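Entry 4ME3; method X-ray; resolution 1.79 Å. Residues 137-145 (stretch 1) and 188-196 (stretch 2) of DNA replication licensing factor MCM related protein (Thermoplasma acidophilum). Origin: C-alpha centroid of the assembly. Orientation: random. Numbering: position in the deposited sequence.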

# COMPACT_ATOMS: atom_id res chain seq x y z
N PHE A 137 -3.50 -3.26 14.98
CA PHE A 137 -2.16 -3.20 15.57
C PHE A 137 -1.23 -2.33 14.73
O PHE A 137 -1.46 -2.13 13.54
N PRO A 138 -0.17 -1.81 15.36
CA PRO A 138 0.75 -0.93 14.63
C PRO A 138 1.82 -1.70 13.87
O PRO A 138 2.35 -2.69 14.35
N LYS A 139 2.12 -1.22 12.67
CA LYS A 139 3.20 -1.77 11.86
C LYS A 139 4.16 -0.65 11.48
O LYS A 139 3.73 0.43 11.08
N LEU A 140 5.45 -0.92 11.61
CA LEU A 140 6.48 0.03 11.24
C LEU A 140 6.38 0.33 9.74
O LEU A 140 6.39 -0.59 8.92
N LYS A 141 6.28 1.61 9.39
CA LYS A 141 6.10 1.99 7.99
C LYS A 141 7.31 2.77 7.47
O LYS A 141 7.90 2.40 6.46
N ASN A 142 7.66 3.85 8.16
CA ASN A 142 8.89 4.56 7.85
C ASN A 142 9.81 4.48 9.07
O ASN A 142 9.57 5.13 10.08
N ALA A 143 10.85 3.66 8.96
CA ALA A 143 11.71 3.35 10.10
C ALA A 143 12.91 4.28 10.18
O ALA A 143 13.66 4.44 9.22
N ALA A 144 13.11 4.87 11.36
CA ALA A 144 14.27 5.71 11.63
C ALA A 144 15.44 4.86 12.12
O ALA A 144 15.30 4.11 13.09
N PHE A 145 16.58 4.99 11.46
CA PHE A 145 17.79 4.27 11.87
C PHE A 145 18.91 5.25 12.21
O PHE A 145 19.23 6.14 11.42
N ASN A 188 10.59 5.44 18.41
CA ASN A 188 9.90 6.66 18.80
C ASN A 188 10.05 7.79 17.78
O ASN A 188 9.31 8.77 17.83
N LEU A 189 10.99 7.64 16.85
CA LEU A 189 11.19 8.62 15.78
C LEU A 189 10.69 8.08 14.44
O LEU A 189 10.89 8.71 13.40
N SER A 190 10.05 6.92 14.48
CA SER A 190 9.57 6.27 13.27
C SER A 190 8.08 6.50 13.11
O SER A 190 7.39 6.90 14.05
N GLU A 191 7.58 6.24 11.91
CA GLU A 191 6.15 6.33 11.64
C GLU A 191 5.53 4.95 11.55
O GLU A 191 6.01 4.08 10.83
N PHE A 192 4.45 4.75 12.30
CA PHE A 192 3.68 3.51 12.26
C PHE A 192 2.33 3.74 11.61
O PHE A 192 1.80 4.85 11.63
N ILE A 193 1.76 2.67 11.06
CA ILE A 193 0.40 2.71 10.55
C ILE A 193 -0.42 1.58 11.15
O ILE A 193 0.13 0.53 11.52
N ASP A 194 -1.72 1.79 11.25
CA ASP A 194 -2.66 0.78 11.70
C ASP A 194 -2.74 -0.34 10.68
O ASP A 194 -2.72 -0.09 9.47
N VAL A 195 -2.85 -1.57 11.17
CA VAL A 195 -3.06 -2.73 10.31
C VAL A 195 -4.10 -3.63 10.95
O VAL A 195 -4.16 -3.75 12.17
N GLN A 196 -4.92 -4.25 10.12
CA GLN A 196 -5.90 -5.21 10.61
C GLN A 196 -6.06 -6.29 9.56
O GLN A 196 -6.08 -6.00 8.36

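Residues 137-141 pair antiparallel with the strand 191-196, so side chains alternate between two faces: Phe137, Lys139, Ile193 and Val195 lie on one, Pro138, Leu140, Phe192 and Asp194 on the other. Phe137 is tied to Val195 by both backbone bonds, Phe137 N to Val195 O at 2.9 Å and Val195 N to Phe137 O at 2.8 Å. Its chi1 is p (62°), which swings the ring back over its partner: Val195 CB sits over one ring face, 4.0 Å from the centroid, and Phe137 CZ lies 3.6 Å from Val195 CG1. Val195, with chi1 t, also meets the next residue on this face, its CG2 lying 3.5 Å from Lys139 CB. Pro138 has no amide hydrogen to donate and occupies a non-hydrogen-bonded position opposite Asp194; its CA makes a CH...O contact with Ile193 O (3.5 Å), and its CB lies 4.2 Å from Phe192 CB. Asp194 (chi1 m) brings its carboxylate to no polar partner in stretch 1.

Lys139 pairs with Ile193 through Lys139 N to Ile193 O (2.9 Å) and Ile193 N to Lys139 O (3.0 Å). Its side chain is t at all four chi angles, and this extended chain carries NZ to a hydrogen bond elsewhere in the structure. The end of Ile193 (chi1 p, chi2 t) comes nearer to stretch 1, where its CD1 lies 3.9 Å from Lys141 CD and 4.4 Å from Lys139 NZ, so its end packs alongside both lysine chains.

On the other face, Leu140 (t, p) sets CD1 over the ring of Phe192, 4.1 Å from the centroid; Phe192 holds that ring with chi1 m. The same methyl, Leu140 CD1, touches Ser190 CB at 3.5 Å. A beta bulge follows, at which Glu191 O accepts from both Lys141 N (2.9 Å) and Asn142 N (3.1 Å). Lys141 points toward stretch 2, and its side chain (chi1 t, chi2 p) runs past Ile193, CD being the closest atom to Ile193 CD1. Asn142 (chi1 t) faces Glu191, CB to CB at 4.1 Å, while Glu191 N donates to Asn142 O (2.9 Å). Asn142 ND2 and Glu191 OE2 are both satisfied elsewhere, the glutamate (m, m) leading its carboxylate away from stretch 1.

Beyond this corner Ala143 points away. Ala144 points toward stretch 2: its N donates to Ser190 OG at 2.9 Å and a nearly linear 177°, a bond served by the m rotamer of the serine, and its CB packs 3.9 Å from Leu189 CB. Phe145 turns its side chain away and makes no contact.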

# COMPACT_ATOMS: atom_id res chain seq x y z
CB PHE A 137 -1.58 -4.60 15.74
CG PHE A 137 -1.41 -5.34 14.45
CD1 PHE A 137 -2.46 -6.05 13.89
CD2 PHE A 137 -0.19 -5.33 13.78
CE1 PHE A 137 -2.31 -6.73 12.70
CE2 PHE A 137 -0.03 -6.01 12.60
CZ PHE A 137 -1.09 -6.72 12.05
CB PRO A 138 1.38 -0.10 15.75
CG PRO A 138 1.42 -1.03 16.90
CD PRO A 138 0.19 -1.90 16.79
CB LYS A 139 2.65 -2.44 10.60
CG LYS A 139 3.71 -2.73 9.54
CD LYS A 139 3.09 -2.84 8.16
CE LYS A 139 4.09 -2.44 7.07
NZ LYS A 139 3.43 -2.25 5.75
CB LEU A 140 7.84 -0.56 11.58
CG LEU A 140 9.07 0.33 11.50
CD1 LEU A 140 8.94 1.52 12.43
CD2 LEU A 140 10.31 -0.49 11.84
CB LYS A 141 4.84 2.83 7.82
CG LYS A 141 4.55 3.22 6.37
CD LYS A 141 4.31 2.00 5.50
CE LYS A 141 4.04 2.39 4.05
NZ LYS A 141 2.82 3.24 3.91
CB ASN A 142 8.62 6.01 7.48
CG ASN A 142 9.78 6.65 6.74
OD1 ASN A 142 10.64 5.95 6.19
ND2 ASN A 142 9.82 7.97 6.72
CB ALA A 143 12.17 1.91 10.01
CB ALA A 144 13.92 6.76 12.67
CB PHE A 145 18.26 3.33 10.75
CG PHE A 145 17.39 2.13 10.57
CD1 PHE A 145 17.59 0.99 11.33
CD2 PHE A 145 16.37 2.12 9.63
CE1 PHE A 145 16.79 -0.13 11.16
CE2 PHE A 145 15.57 1.01 9.46
CZ PHE A 145 15.78 -0.11 10.23
CB ASN A 188 10.37 7.12 20.18
CG ASN A 188 10.00 6.14 21.28
OD1 ASN A 188 9.16 5.25 21.07
ND2 ASN A 188 10.61 6.29 22.45
CB LEU A 189 12.67 8.98 15.67
CG LEU A 189 13.28 9.69 16.87
CD1 LEU A 189 14.79 9.76 16.73
CD2 LEU A 189 12.69 11.09 17.01
CB SER A 190 9.86 4.77 13.34
OG SER A 190 11.25 4.53 13.51
CB GLU A 191 5.89 7.11 10.35
CG GLU A 191 6.06 8.61 10.51
CD GLU A 191 5.17 9.18 11.60
OE1 GLU A 191 3.94 9.16 11.43
OE2 GLU A 191 5.71 9.64 12.63
CB PHE A 192 3.45 2.98 13.68
CG PHE A 192 4.71 2.63 14.41
CD1 PHE A 192 5.42 3.59 15.09
CD2 PHE A 192 5.17 1.32 14.43
CE1 PHE A 192 6.57 3.27 15.77
CE2 PHE A 192 6.32 0.99 15.11
CZ PHE A 192 7.02 1.97 15.78
CB ILE A 193 0.36 2.60 9.01
CG1 ILE A 193 1.00 1.29 8.55
CG2 ILE A 193 1.06 3.79 8.37
CD1 ILE A 193 0.86 1.03 7.06
CB ASP A 194 -4.05 1.37 11.87
CG ASP A 194 -4.12 2.40 12.99
OD1 ASP A 194 -3.52 2.16 14.06
OD2 ASP A 194 -4.80 3.43 12.80
CB VAL A 195 -1.76 -3.53 10.10
CG1 VAL A 195 -2.01 -4.72 9.17
CG2 VAL A 195 -0.66 -2.64 9.54
CB GLN A 196 -7.24 -4.51 10.85
CG GLN A 196 -8.31 -5.41 11.45
CD GLN A 196 -9.61 -4.68 11.67
OE1 GLN A 196 -10.02 -3.85 10.86
NE2 GLN A 196 -10.27 -4.98 12.78